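Local coordinates for protein alanine glyoxylate transaminase (Thermococcus litoralis, PDB 2ZC0) that probably catalyses, as a pyridoxal-phosphate-dependent class I aminotransferase, the transfer of the amino group of alanine to glyoxylate, at residues I77-E82 with I286-L291; A86-K89 with H93-V96; G184-G189 with A377-F382; A326-P331 with V337-P342. One frame throughout, in Å; residues are numbered along the deposited sequence.

Contact 1: I77-E82 with I286-L291; sequences IPELRE and IALEYL
I77, at the N-cap position just before helix 78-91, reaches L288 of the helix 281-292 with its far methyl: CD1 of I77 lies 4.2 Å from CD2 of L288. Two residues on, E79 makes the tightest approach, and it does so with the aliphatic root of its side chain, CB of E79 sitting 3.5 Å from CD2 of L288. The methylene CG of E79 lies 4.1 Å from that same methyl; L288 packs on the hydrocarbon part of a glutamate. At L80 the two backbones come nearest, the CA atoms of L80 and L288 being 5.3 Å apart, and here CD1 of L288 stands 3.8 Å from the backbone N of L80. With its CG anti to the backbone N (chi1 177°), L288 straddles the first turn: CD2 lies on E79 CB and CG, while CD1 touches E79 CB and the backbone of E79 and L80. Cut back to alanine, this position would probably leave a gap between the helices and I77 CD1 and E79 CB without this apolar partner. Q284 and Y285 also pack on I77, L291 continues the seam along helix 78-91 to E83, L84 and F87, and I286 and E289 rest on helix 51-64.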
loop_
_atom_site.group_PDB
_atom_site.type_symbol
_atom_site.label_atom_id
_atom_site.label_comp_id
_atom_site.label_asym_id
_atom_site.label_seq_id
_atom_site.Cartn_x
_atom_site.Cartn_y
_atom_site.Cartn_z
ATOM N N ILE A 77 -11.256 19.262 24.125
ATOM C CA ILE A 77 -12.302 20.106 24.688
ATOM C C ILE A 77 -12.243 21.504 24.081
ATOM O O ILE A 77 -11.161 22.059 23.874
ATOM C CB ILE A 77 -12.195 20.214 26.230
ATOM C CG1 ILE A 77 -10.780 20.615 26.635
ATOM C CG2 ILE A 77 -12.577 18.882 26.884
ATOM C CD1 ILE A 77 -10.588 20.666 28.143
ATOM N N PRO A 78 -13.416 22.092 23.787
ATOM C CA PRO A 78 -13.518 23.433 23.194
ATOM C C PRO A 78 -12.768 24.540 23.945
ATOM O O PRO A 78 -12.170 25.416 23.321
ATOM C CB PRO A 78 -15.028 23.683 23.157
ATOM C CG PRO A 78 -15.611 22.295 23.073
ATOM C CD PRO A 78 -14.752 21.512 24.027
ATOM N N GLU A 79 -12.805 24.511 25.275
ATOM C CA GLU A 79 -12.128 25.540 26.064
ATOM C C GLU A 79 -10.627 25.583 25.763
ATOM O O GLU A 79 -10.062 26.656 25.580
ATOM C CB GLU A 79 -12.326 25.299 27.574
ATOM C CG GLU A 79 -13.760 25.003 28.021
ATOM C CD GLU A 79 -14.268 23.667 27.508
ATOM O OE1 GLU A 79 -13.474 22.704 27.471
ATOM O OE2 GLU A 79 -15.458 23.575 27.150
ATOM N N LEU A 80 -9.993 24.411 25.713
ATOM C CA LEU A 80 -8.559 24.309 25.434
ATOM C C LEU A 80 -8.235 24.852 24.040
ATOM O O LEU A 80 -7.274 25.596 23.859
ATOM C CB LEU A 80 -8.097 22.848 25.522
ATOM C CG LEU A 80 -6.737 22.574 26.180
ATOM C CD1 LEU A 80 -6.330 21.138 25.938
ATOM C CD2 LEU A 80 -5.683 23.518 25.640
ATOM N N ARG A 81 -9.035 24.466 23.054
ATOM C CA ARG A 81 -8.818 24.930 21.697
ATOM C C ARG A 81 -8.902 26.458 21.646
ATOM O O ARG A 81 -8.098 27.107 20.976
ATOM C CB ARG A 81 -9.842 24.288 20.744
ATOM C CG ARG A 81 -9.473 22.863 20.272
ATOM C CD ARG A 81 -10.713 21.974 20.157
ATOM N NE ARG A 81 -11.810 22.677 19.497
ATOM C CZ ARG A 81 -13.091 22.353 19.619
ATOM N NH1 ARG A 81 -14.008 23.057 18.977
ATOM N NH2 ARG A 81 -13.458 21.337 20.387
ATOM N N GLU A 82 -9.858 27.035 22.369
ATOM C CA GLU A 82 -9.999 28.489 22.394
ATOM C C GLU A 82 -8.807 29.134 23.103
ATOM O O GLU A 82 -8.240 30.108 22.610
ATOM C CB GLU A 82 -11.317 28.887 23.073
ATOM C CG GLU A 82 -12.545 28.553 22.237
ATOM C CD GLU A 82 -13.852 28.668 23.006
ATOM O OE1 GLU A 82 -14.925 28.543 22.374
ATOM O OE2 GLU A 82 -13.810 28.875 24.241
ATOM N N ILE A 286 -5.542 20.305 32.829
ATOM C CA ILE A 286 -4.391 20.881 33.511
ATOM C C ILE A 286 -3.843 22.028 32.654
ATOM O O ILE A 286 -3.515 23.102 33.167
ATOM C CB ILE A 286 -3.262 19.845 33.720
ATOM C CG1 ILE A 286 -3.639 18.846 34.818
ATOM C CG2 ILE A 286 -1.963 20.554 34.103
ATOM C CD1 ILE A 286 -2.524 17.861 35.137
ATOM N N ALA A 287 -3.745 21.784 31.349
ATOM C CA ALA A 287 -3.241 22.770 30.390
ATOM C C ALA A 287 -4.191 23.952 30.240
ATOM O O ALA A 287 -3.762 25.080 29.985
ATOM C CB ALA A 287 -3.025 22.109 29.021
ATOM N N LEU A 288 -5.485 23.680 30.385
ATOM C CA LEU A 288 -6.502 24.714 30.270
ATOM C C LEU A 288 -6.381 25.726 31.407
ATOM O O LEU A 288 -6.440 26.935 31.176
ATOM C CB LEU A 288 -7.900 24.093 30.285
ATOM C CG LEU A 288 -9.062 25.089 30.252
ATOM C CD1 LEU A 288 -8.964 25.973 29.016
ATOM C CD2 LEU A 288 -10.369 24.329 30.271
ATOM N N GLU A 289 -6.225 25.227 32.631
ATOM C CA GLU A 289 -6.080 26.091 33.798
ATOM C C GLU A 289 -4.740 26.806 33.759
ATOM O O GLU A 289 -4.651 27.995 34.048
ATOM C CB GLU A 289 -6.177 25.280 35.092
ATOM C CG GLU A 289 -7.597 24.953 35.506
ATOM C CD GLU A 289 -8.469 26.194 35.585
ATOM O OE1 GLU A 289 -8.092 27.148 36.298
ATOM O OE2 GLU A 289 -9.532 26.212 34.927
ATOM N N TYR A 290 -3.697 26.065 33.405
ATOM C CA TYR A 290 -2.358 26.621 33.311
ATOM C C TYR A 290 -2.409 27.884 32.456
ATOM O O TYR A 290 -1.889 28.932 32.837
ATOM C CB TYR A 290 -1.428 25.600 32.669
ATOM C CG TYR A 290 -0.008 26.073 32.472
ATOM C CD1 TYR A 290 0.967 25.849 33.446
ATOM C CD2 TYR A 290 0.367 26.736 31.305
ATOM C CE1 TYR A 290 2.280 26.273 33.256
ATOM C CE2 TYR A 290 1.676 27.166 31.109
ATOM C CZ TYR A 290 2.626 26.933 32.088
ATOM O OH TYR A 290 3.915 27.368 31.900
ATOM N N LEU A 291 -3.056 27.784 31.300
ATOM C CA LEU A 291 -3.150 28.923 30.402
ATOM C C LEU A 291 -4.053 30.034 30.926
ATOM O O LEU A 291 -3.655 31.197 30.951
ATOM C CB LEU A 291 -3.637 28.473 29.022
ATOM C CG LEU A 291 -2.671 27.610 28.207
ATOM C CD1 LEU A 291 -3.308 27.309 26.858
ATOM C CD2 LEU A 291 -1.333 28.329 28.019
#

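Contact 2: A86-K89 with H93-V96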
loop_
_atom_site.group_PDB
_atom_site.type_symbol
_atom_site.label_atom_id
_atom_site.label_comp_id
_atom_site.label_asym_id
_atom_site.label_seq_id
_atom_site.Cartn_x
_atom_site.Cartn_y
_atom_site.Cartn_z
ATOM N N ALA A 86 -5.817 31.751 21.522
ATOM C CA ALA A 86 -5.456 33.045 22.102
ATOM C C ALA A 86 -3.992 33.026 22.490
ATOM O O ALA A 86 -3.272 34.009 22.317
ATOM C CB ALA A 86 -6.309 33.327 23.340
ATOM N N PHE A 87 -3.564 31.892 23.033
ATOM C CA PHE A 87 -2.182 31.720 23.442
ATOM C C PHE A 87 -1.258 31.824 22.243
ATOM O O PHE A 87 -0.173 32.385 22.342
ATOM C CB PHE A 87 -2.005 30.365 24.125
ATOM C CG PHE A 87 -0.573 29.978 24.348
ATOM C CD1 PHE A 87 0.053 29.067 23.506
ATOM C CD2 PHE A 87 0.150 30.513 25.412
ATOM C CE1 PHE A 87 1.376 28.688 23.720
ATOM C CE2 PHE A 87 1.475 30.142 25.635
ATOM C CZ PHE A 87 2.089 29.228 24.790
ATOM N N LEU A 88 -1.690 31.293 21.105
ATOM C CA LEU A 88 -0.863 31.338 19.906
ATOM C C LEU A 88 -0.830 32.734 19.300
ATOM O O LEU A 88 0.204 33.185 18.807
ATOM C CB LEU A 88 -1.361 30.321 18.871
ATOM C CG LEU A 88 -0.728 28.919 18.881
ATOM C CD1 LEU A 88 -0.725 28.369 20.295
ATOM C CD2 LEU A 88 -1.484 27.980 17.939
ATOM N N LYS A 89 -1.964 33.421 19.335
ATOM C CA LYS A 89 -2.041 34.762 18.781
ATOM C C LYS A 89 -1.185 35.741 19.577
ATOM O O LYS A 89 -0.581 36.656 19.013
ATOM C CB LYS A 89 -3.509 35.225 18.739
ATOM C CG LYS A 89 -3.721 36.737 18.760
ATOM C CD LYS A 89 -3.706 37.252 20.205
ATOM C CE LYS A 89 -3.389 38.748 20.296
ATOM N NZ LYS A 89 -3.202 39.174 21.719
ATOM N N HIS A 93 2.541 35.034 17.409
ATOM C CA HIS A 93 2.054 35.751 16.223
ATOM C C HIS A 93 1.149 34.925 15.321
ATOM O O HIS A 93 1.169 35.084 14.098
ATOM C CB HIS A 93 3.225 36.257 15.374
ATOM C CG HIS A 93 3.828 37.531 15.871
ATOM N ND1 HIS A 93 4.613 37.591 17.001
ATOM C CD2 HIS A 93 3.729 38.800 15.409
ATOM C CE1 HIS A 93 4.974 38.844 17.215
ATOM N NE2 HIS A 93 4.450 39.597 16.265
ATOM N N LEU A 94 0.341 34.055 15.906
ATOM C CA LEU A 94 -0.516 33.231 15.080
ATOM C C LEU A 94 -2.003 33.495 15.250
ATOM O O LEU A 94 -2.558 33.309 16.330
ATOM C CB LEU A 94 -0.207 31.763 15.351
ATOM C CG LEU A 94 -0.639 30.773 14.273
ATOM C CD1 LEU A 94 -0.198 31.264 12.892
ATOM C CD2 LEU A 94 -0.029 29.421 14.595
ATOM N N GLU A 95 -2.643 33.946 14.178
ATOM C CA GLU A 95 -4.079 34.200 14.207
ATOM C C GLU A 95 -4.731 32.947 13.619
ATOM O O GLU A 95 -4.766 32.774 12.404
ATOM C CB GLU A 95 -4.420 35.423 13.346
ATOM C CG GLU A 95 -5.882 35.867 13.413
ATOM C CD GLU A 95 -6.234 36.553 14.728
ATOM O OE1 GLU A 95 -5.518 37.510 15.109
ATOM O OE2 GLU A 95 -7.227 36.142 15.376
ATOM N N VAL A 96 -5.227 32.066 14.481
ATOM C CA VAL A 96 -5.861 30.831 14.027
ATOM C C VAL A 96 -7.186 30.602 14.732
ATOM O O VAL A 96 -7.342 30.947 15.896
ATOM C CB VAL A 96 -4.972 29.594 14.325
ATOM C CG1 VAL A 96 -4.838 29.406 15.826
ATOM C CG2 VAL A 96 -5.581 28.348 13.713
#
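The carbonyl oxygen of L88 takes the backbone N-H of L94 at 3.0 Å, a fairly straight bond (162° at the hydrogen) that ties the loop after helix 78-91 back onto the helix's last turns. The helix ends here in a C-terminal turn: H93 has a left-handed backbone conformation, and beyond it the chain runs extended through L94, E95 and V96. The donor stands well above the carbonyl plane of L88, 47° out of it. The side chains of L88 and L94 lie side by side and point the same way, with CD2 of L88 3.9 Å from CD2 of L94. The same L88 methyl also reaches V96, its CD2 being 4.2 Å from CG1 of that valine, so a single leucine branch serves both residues. I259 touches L88, L94 and V96 together and joins this small apolar cluster to strand 256-259, next to the outermost strand of the large sheet. F87 turns away to meet the rings of F219 and F296. On the exposed flank K89 and E95 run alongside each other. Beyond its CG the K89 chain turns off, and the nearest approach of the two side chains is from that methylene: CG of K89 lies 4.1 Å from OE1 of E95.

Contact 3: G184-G189 with A377-F382. With PMP (4'-deoxy-4'-aminopyridoxal-5'-phosphate), chain F.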
loop_
_atom_site.group_PDB
_atom_site.type_symbol
_atom_site.label_atom_id
_atom_site.label_comp_id
_atom_site.label_asym_id
_atom_site.label_seq_id
_atom_site.Cartn_x
_atom_site.Cartn_y
_atom_site.Cartn_z
ATOM N N GLY A 184 14.957 26.476 16.807
ATOM C CA GLY A 184 15.627 25.597 17.751
ATOM C C GLY A 184 15.485 24.134 17.366
ATOM O O GLY A 184 15.008 23.313 18.154
ATOM N N GLN A 185 15.924 23.804 16.158
ATOM C CA GLN A 185 15.813 22.449 15.634
ATOM C C GLN A 185 16.445 21.356 16.483
ATOM O O GLN A 185 17.432 21.567 17.186
ATOM C CB GLN A 185 16.430 22.356 14.222
ATOM C CG GLN A 185 15.970 21.124 13.430
ATOM C CD GLN A 185 17.088 20.404 12.686
ATOM O OE1 GLN A 185 18.052 19.943 13.290
ATOM N NE2 GLN A 185 16.950 20.288 11.371
ATOM N N ASN A 186 15.832 20.182 16.414
ATOM C CA ASN A 186 16.331 18.982 17.074
ATOM C C ASN A 186 16.825 18.284 15.806
ATOM O O ASN A 186 16.054 18.113 14.859
ATOM C CB ASN A 186 15.174 18.198 17.701
ATOM C CG ASN A 186 15.624 16.904 18.378
ATOM O OD1 ASN A 186 16.693 16.379 18.095
ATOM N ND2 ASN A 186 14.784 16.377 19.264
ATOM N N PRO A 187 18.101 17.866 15.757
ATOM C CA PRO A 187 19.176 17.946 16.748
ATOM C C PRO A 187 20.150 19.123 16.619
ATOM O O PRO A 187 20.873 19.426 17.568
ATOM C CB PRO A 187 19.896 16.628 16.536
ATOM C CG PRO A 187 19.910 16.548 15.031
ATOM C CD PRO A 187 18.522 17.027 14.615
ATOM N N MET A 188 20.183 19.774 15.461
ATOM C CA MET A 188 21.116 20.872 15.242
ATOM C C MET A 188 20.993 22.080 16.159
ATOM O O MET A 188 21.988 22.754 16.436
ATOM C CB MET A 188 21.060 21.324 13.783
ATOM C CG MET A 188 21.707 20.336 12.818
ATOM S SD MET A 188 23.508 20.113 13.056
ATOM C CE MET A 188 24.120 20.935 11.616
ATOM N N GLY A 189 19.783 22.360 16.628
ATOM C CA GLY A 189 19.580 23.489 17.526
ATOM C C GLY A 189 19.666 24.847 16.860
ATOM O O GLY A 189 19.709 25.872 17.537
ATOM N N ALA A 377 28.918 13.235 14.464
ATOM C CA ALA A 377 28.027 14.088 15.232
ATOM C C ALA A 377 27.629 13.503 16.580
ATOM O O ALA A 377 27.558 12.291 16.752
ATOM C CB ALA A 377 26.780 14.397 14.417
ATOM N N ILE A 378 27.383 14.383 17.540
ATOM C CA ILE A 378 26.947 13.980 18.869
ATOM C C ILE A 378 25.978 15.050 19.356
ATOM O O ILE A 378 26.332 16.228 19.443
ATOM C CB ILE A 378 28.127 13.872 19.878
ATOM C CG1 ILE A 378 28.809 12.500 19.766
ATOM C CG2 ILE A 378 27.617 14.059 21.301
ATOM C CD1 ILE A 378 29.708 12.341 18.564
ATOM N N ARG A 379 24.749 14.656 19.665
ATOM C CA ARG A 379 23.781 15.631 20.140
ATOM C C ARG A 379 23.860 15.755 21.653
ATOM O O ARG A 379 23.932 14.752 22.373
ATOM C CB ARG A 379 22.378 15.223 19.718
ATOM C CG ARG A 379 21.360 16.332 19.809
ATOM C CD ARG A 379 19.977 15.750 19.648
ATOM N NE ARG A 379 19.599 15.059 20.871
ATOM C CZ ARG A 379 18.450 14.420 21.053
ATOM N NH1 ARG A 379 17.553 14.373 20.077
ATOM N NH2 ARG A 379 18.190 13.865 22.229
ATOM N N LEU A 380 23.852 16.992 22.130
ATOM C CA LEU A 380 23.931 17.269 23.554
ATOM C C LEU A 380 22.738 18.091 23.985
ATOM O O LEU A 380 22.379 19.073 23.332
ATOM C CB LEU A 380 25.201 18.067 23.876
ATOM C CG LEU A 380 26.550 17.514 23.423
ATOM C CD1 LEU A 380 27.659 18.504 23.811
ATOM C CD2 LEU A 380 26.778 16.153 24.080
ATOM N N ASN A 381 22.143 17.703 25.102
ATOM C CA ASN A 381 20.988 18.400 25.628
ATOM C C ASN A 381 21.344 19.182 26.891
ATOM O O ASN A 381 22.091 18.679 27.725
ATOM C CB ASN A 381 19.891 17.385 25.947
ATOM C CG ASN A 381 18.837 17.957 26.833
ATOM O OD1 ASN A 381 18.790 17.664 28.035
ATOM N ND2 ASN A 381 17.991 18.804 26.264
ATOM N N PHE A 382 20.816 20.396 27.046
ATOM C CA PHE A 382 21.113 21.179 28.247
ATOM C C PHE A 382 19.887 21.526 29.094
ATOM O O PHE A 382 20.015 22.140 30.155
ATOM C CB PHE A 382 21.875 22.477 27.898
ATOM C CG PHE A 382 21.202 23.334 26.871
ATOM C CD1 PHE A 382 21.501 23.187 25.524
ATOM C CD2 PHE A 382 20.275 24.291 27.245
ATOM C CE1 PHE A 382 20.883 23.989 24.557
ATOM C CE2 PHE A 382 19.649 25.094 26.295
ATOM C CZ PHE A 382 19.955 24.941 24.944
HETATM N N1 PMP F . 9.079 17.655 17.293
HETATM C C2 PMP F . 10.380 17.776 17.641
HETATM C C2A PMP F . 11.293 18.505 16.653
HETATM C C3 PMP F . 10.868 17.256 18.869
HETATM O O3 PMP F . 12.211 17.396 19.191
HETATM C C4 PMP F . 9.948 16.577 19.753
HETATM C C4A PMP F . 10.484 16.017 21.084
HETATM N N4A PMP F . 10.357 14.564 21.198
HETATM C C5 PMP F . 8.476 16.466 19.304
HETATM C C6 PMP F . 8.103 17.025 18.058
HETATM C C5A PMP F . 7.394 15.773 20.152
HETATM O O4P PMP F . 7.252 16.353 21.085
HETATM P P PMP F . 6.033 15.695 22.021
HETATM O O1P PMP F . 4.441 16.699 22.249
HETATM O O2P PMP F . 6.804 15.511 23.760
HETATM O O3P PMP F . 5.511 14.049 21.462
#
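N186 and R379 meet obliquely, the amide plane of N186 turned 60° from the guanidinium plane of R379. NH1 of R379 gives a hydrogen bond to OD1 of N186 at 2.9 Å; it arrives in the amide plane on a lone pair, but the oxygen is tilted out of the guanidinium plane and the bond is bent, 132° at the hydrogen. The other branch of the amide faces the cofactor, where ND2 of N186 donates to O3 of PMP at 2.8 Å. Holding N186 at both ends fixes which way round its amide lies, with nitrogen to the cofactor and oxygen to the arginine. The R379 chain is extended until it bends at chi3 (75°), which carries NH1 over to the asparagine. Its methylenes pass P187, whose peptide bond to N186 is cis, with CD of R379 3.2 Å from CB of P187. NH2 of R379 bonds to the carbonyl oxygen of A40. Replacing R379 by a leucine would probably leave OD1 of N186 and the A40 carbonyl without this donor, and the amide freer to turn. Y132 also packs on N186 and bonds to PMP. An asparagine at the phenolic oxygen of the cofactor, backed by an arginine from the small domain, is characteristic of the class I aminotransferase active site.

Contact 4: A326-P331 with V337-P342; sequences AEFTKP and VMFFLP
F328 and F339 form a single antiparallel beta bridge, a non-hydrogen-bonded pair with CA atoms 4.5 Å apart, and three hydrogen bonds surround it. On one side F340 N gives a bond to E327 O at 3.2 Å, nearly along the C=O axis but bent at the hydrogen (137°). On the other, T329 N donates to M338 O at 3.2 Å. The next bond is made by a side chain: M338 N donates to OG1 of T329 at 3.0 Å and almost straight (168°). Chi1 of T329 (64°) sets that hydroxyl between its own backbone N and carbonyl carbon, facing the strand, and OG1 also bonds to M188 O, so it links the strand to the loop near the cofactor. Around this polar core come the apolar side chains. Those of F328 and F339 cross obliquely, CD2 of F328 being 4.1 Å from CD1 of F339, and the F339 ring also receives A326, whose CB is 3.7 Å from its CE1. The F340 ring presents its edge to E327 O. Further along, CG of P331 is 4.0 Å from CG2 of V337. Strand 377-381 bonds to 336-340 through V337 and F339; L319 of helix 295-322 touches F328 and F339, and Y401 of helix 389-404 meets A326 and the F339 ring.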
loop_
_atom_site.group_PDB
_atom_site.type_symbol
_atom_site.label_atom_id
_atom_site.label_comp_id
_atom_site.label_asym_id
_atom_site.label_seq_id
_atom_site.Cartn_x
_atom_site.Cartn_y
_atom_site.Cartn_z
ATOM N N ALA A 326 37.030 22.640 18.912
ATOM C CA ALA A 326 36.000 21.787 18.307
ATOM C C ALA A 326 34.844 22.638 17.798
ATOM O O ALA A 326 34.511 23.662 18.402
ATOM C CB ALA A 326 35.501 20.771 19.321
ATOM N N GLU A 327 34.235 22.237 16.686
ATOM C CA GLU A 327 33.126 23.017 16.158
ATOM C C GLU A 327 31.802 22.476 16.722
ATOM O O GLU A 327 31.585 21.264 16.843
ATOM C CB GLU A 327 33.139 23.019 14.605
ATOM C CG GLU A 327 33.204 24.425 13.903
ATOM C CD GLU A 327 34.622 25.045 13.834
ATOM O OE1 GLU A 327 35.594 24.263 13.758
ATOM O OE2 GLU A 327 34.754 26.316 13.833
ATOM N N PHE A 328 30.942 23.399 17.127
ATOM C CA PHE A 328 29.640 23.052 17.677
ATOM C C PHE A 328 28.684 24.224 17.536
ATOM O O PHE A 328 29.088 25.387 17.549
ATOM C CB PHE A 328 29.772 22.619 19.137
ATOM C CG PHE A 328 30.592 23.551 19.987
ATOM C CD1 PHE A 328 30.010 24.665 20.595
ATOM C CD2 PHE A 328 31.947 23.296 20.206
ATOM C CE1 PHE A 328 30.760 25.505 21.408
ATOM C CE2 PHE A 328 32.703 24.131 21.017
ATOM C CZ PHE A 328 32.108 25.238 21.620
ATOM N N THR A 329 27.409 23.904 17.378
ATOM C CA THR A 329 26.384 24.911 17.187
ATOM C C THR A 329 26.147 25.805 18.397
ATOM O O THR A 329 26.344 25.394 19.543
ATOM C CB THR A 329 25.027 24.249 16.771
ATOM O OG1 THR A 329 24.537 23.422 17.834
ATOM C CG2 THR A 329 25.218 23.395 15.523
ATOM N N LYS A 330 25.720 27.034 18.119
ATOM C CA LYS A 330 25.418 28.016 19.151
ATOM C C LYS A 330 23.946 28.363 18.975
ATOM O O LYS A 330 23.599 29.291 18.242
ATOM C CB LYS A 330 26.255 29.280 18.953
ATOM C CG LYS A 330 27.738 29.046 18.728
ATOM C CD LYS A 330 28.409 28.461 19.950
ATOM C CE LYS A 330 29.920 28.620 19.853
ATOM N NZ LYS A 330 30.478 27.990 18.617
ATOM N N PRO A 331 23.061 27.615 19.634
ATOM C CA PRO A 331 21.616 27.844 19.542
ATOM C C PRO A 331 21.112 29.123 20.206
ATOM O O PRO A 331 21.608 29.521 21.255
ATOM C CB PRO A 331 21.036 26.592 20.202
ATOM C CG PRO A 331 22.058 26.281 21.254
ATOM C CD PRO A 331 23.356 26.453 20.493
ATOM N N VAL A 337 22.389 20.974 21.499
ATOM C CA VAL A 337 23.604 21.549 20.951
ATOM C C VAL A 337 24.221 20.381 20.204
ATOM O O VAL A 337 24.305 19.280 20.745
ATOM C CB VAL A 337 24.590 22.006 22.055
ATOM C CG1 VAL A 337 25.946 22.375 21.431
ATOM C CG2 VAL A 337 24.013 23.199 22.810
ATOM N N MET A 338 24.608 20.591 18.953
ATOM C CA MET A 338 25.239 19.514 18.209
ATOM C C MET A 338 26.736 19.735 18.264
ATOM O O MET A 338 27.248 20.746 17.779
ATOM C CB MET A 338 24.803 19.481 16.743
ATOM C CG MET A 338 25.324 18.253 15.996
ATOM S SD MET A 338 24.434 16.710 16.489
ATOM C CE MET A 338 23.347 16.531 15.109
ATOM N N PHE A 339 27.419 18.775 18.874
ATOM C CA PHE A 339 28.866 18.778 19.022
ATOM C C PHE A 339 29.439 17.896 17.921
ATOM O O PHE A 339 28.856 16.872 17.570
ATOM C CB PHE A 339 29.243 18.189 20.378
ATOM C CG PHE A 339 30.721 18.150 20.633
ATOM C CD1 PHE A 339 31.396 19.294 21.056
ATOM C CD2 PHE A 339 31.438 16.971 20.459
ATOM C CE1 PHE A 339 32.760 19.261 21.303
ATOM C CE2 PHE A 339 32.809 16.929 20.704
ATOM C CZ PHE A 339 33.470 18.079 21.127
ATOM N N PHE A 340 30.585 18.285 17.383
ATOM C CA PHE A 340 31.205 17.513 16.323
ATOM C C PHE A 340 32.592 17.023 16.708
ATOM O O PHE A 340 33.411 17.791 17.217
ATOM C CB PHE A 340 31.302 18.357 15.053
ATOM C CG PHE A 340 29.974 18.649 14.419
ATOM C CD1 PHE A 340 29.438 17.786 13.467
ATOM C CD2 PHE A 340 29.254 19.789 14.771
ATOM C CE1 PHE A 340 28.212 18.053 12.876
ATOM C CE2 PHE A 340 28.023 20.062 14.181
ATOM C CZ PHE A 340 27.504 19.193 13.234
ATOM N N LEU A 341 32.831 15.736 16.483
ATOM C CA LEU A 341 34.126 15.128 16.743
ATOM C C LEU A 341 34.919 15.438 15.477
ATOM O O LEU A 341 34.371 16.013 14.532
ATOM C CB LEU A 341 33.971 13.609 16.906
ATOM C CG LEU A 341 33.751 13.000 18.297
ATOM C CD1 LEU A 341 32.815 13.844 19.133
ATOM C CD2 LEU A 341 33.206 11.593 18.133
ATOM N N PRO A 342 36.216 15.089 15.440
ATOM C CA PRO A 342 37.002 15.365 14.236
ATOM C C PRO A 342 36.411 14.578 13.074
ATOM O O PRO A 342 35.842 13.504 13.277
ATOM C CB PRO A 342 38.395 14.874 14.615
ATOM C CG PRO A 342 38.446 15.150 16.081
ATOM C CD PRO A 342 37.091 14.638 16.535
#

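In the fold
Contacts 1 and 2 share helix 78-91, with centres about 14 Å apart, and touch where L291 CD2 meets F87 CD2 at 3.7 Å. Contacts 3 and 4 form a second pair, centres about 9 Å apart, joined by the two-stranded sheet 336-340 with 377-381: the pair I378 O and F339 N, 2.8 Å apart, is a probable hydrogen bond, and P187 CG packs on M338 CE at 3.4 Å. Between the pairs the closest gap is about 15 Å, nearest atoms of contacts 2 and 3; for contacts 1 and 4, on opposite sides of the chain's centre, it is about 21 Å. Contact 3 alone binds the cofactor directly; the side chains of L80, L88 and M338 stay about 12 to 13 Å from a PMP.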